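Local coordinates for protein BugD (Bordetella pertussis Tohama I, PDB 2F5X) that is a periplasmic binding protein that holds aspartic acid in its pocket and probably acts as a solute receptor for transport, at residues 41-44 with 48-51. Residues are numbered along the deposited sequence; the frame is centred on the assembly and turned at random.
Sequences SMRP and ETVV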
# COMPACT_ATOMS: atom_id res chain seq x y z
N SER A 41 0.33 8.39 17.37
CA SER A 41 1.70 8.43 17.88
C SER A 41 2.41 9.76 17.64
O SER A 41 3.34 10.10 18.37
CB SER A 41 2.55 7.26 17.35
OG SER A 41 2.77 7.34 15.96
N MSE A 42 1.97 10.49 16.61
CA MSE A 42 2.58 11.78 16.29
C MSE A 42 2.12 12.91 17.21
O MSE A 42 2.80 13.92 17.35
CB MSE A 42 2.26 12.19 14.85
CG MSE A 42 3.08 11.47 13.81
SE MSE A 42 2.49 11.93 12.00
CE MSE A 42 3.34 13.63 11.83
N ARG A 43 0.95 12.72 17.82
CA ARG A 43 0.29 13.79 18.59
C ARG A 43 1.13 14.49 19.67
O ARG A 43 1.13 15.72 19.71
CB ARG A 43 -1.06 13.30 19.15
CG ARG A 43 -1.87 14.39 19.85
CD ARG A 43 -3.19 13.89 20.40
NE ARG A 43 -4.00 14.97 20.97
CZ ARG A 43 -5.02 14.78 21.80
NH1 ARG A 43 -5.36 13.55 22.17
NH2 ARG A 43 -5.70 15.82 22.26
N PRO A 44 1.82 13.75 20.55
CA PRO A 44 2.61 14.39 21.61
C PRO A 44 3.65 15.38 21.09
O PRO A 44 3.83 16.46 21.68
CB PRO A 44 3.31 13.21 22.30
CG PRO A 44 2.37 12.09 22.09
CD PRO A 44 1.89 12.28 20.66
N GLU A 48 -0.66 18.87 18.21
CA GLU A 48 -2.03 18.96 17.72
C GLU A 48 -2.49 17.57 17.29
O GLU A 48 -1.67 16.69 17.04
CB GLU A 48 -2.13 19.92 16.53
CG GLU A 48 -2.53 21.35 16.89
CD GLU A 48 -4.00 21.48 17.27
OE1 GLU A 48 -4.75 20.49 17.16
OE2 GLU A 48 -4.40 22.59 17.69
N THR A 49 -3.81 17.39 17.22
CA THR A 49 -4.38 16.14 16.73
C THR A 49 -4.20 16.03 15.22
O THR A 49 -4.17 17.04 14.50
CB THR A 49 -5.88 16.05 17.11
OG1 THR A 49 -6.55 17.29 16.79
CG2 THR A 49 -6.06 15.97 18.62
N VAL A 50 -4.06 14.80 14.74
CA VAL A 50 -4.01 14.51 13.30
C VAL A 50 -5.33 13.84 12.96
O VAL A 50 -5.71 12.86 13.60
CB VAL A 50 -2.82 13.58 12.94
CG1 VAL A 50 -2.85 13.16 11.47
CG2 VAL A 50 -1.50 14.25 13.27
N VAL A 51 -6.04 14.40 11.97
CA VAL A 51 -7.35 13.89 11.55
C VAL A 51 -7.20 13.16 10.23
O VAL A 51 -6.82 13.75 9.22
CB VAL A 51 -8.38 15.04 11.36
CG1 VAL A 51 -9.73 14.50 10.90
CG2 VAL A 51 -8.53 15.86 12.64
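The methyl CG2 of Thr-49 lies against one face of the Arg-43 guanidinium, 3.3 Å from NE and 3.6 Å from CZ. Both side chains point the same way and run side by side, the arginine chain fully extended. With CG anti to the backbone N (chi1 -175°), Arg-43 is carried out alongside Thr-49, in the loop leading into strand 50-54. Nearer its root, CG of Arg-43 rests 3.6 Å from the carbonyl O of Glu-48, which is covered here without a hydrogen-bonding partner in the model. The Glu-48 side chain leaves the backbone pointing away from the helix, and its carboxylate comes back to its own chain: OE1 accepts the N-H of Thr-49 over 3.2 Å, on the anti side and at a bent angle of 140°. Backbone hydrogen bonds of Thr-49 and Val-51 with Val-19 tie the segment to strand 19-23, parallel to strand 50-54. The contact joins the C-terminal end of helix 30-46 to the approach to strand 50-54, the last two elements of a beta-alpha-beta unit, at the protein surface. Although opposite in charge, Arg-43 NE and Glu-48 OE1 stand 6.7 Å apart, so the junction rests on van der Waals contact, a methyl against the guanidinium and a methylene against a carbonyl oxygen, and any electrostatic attraction is probably modest.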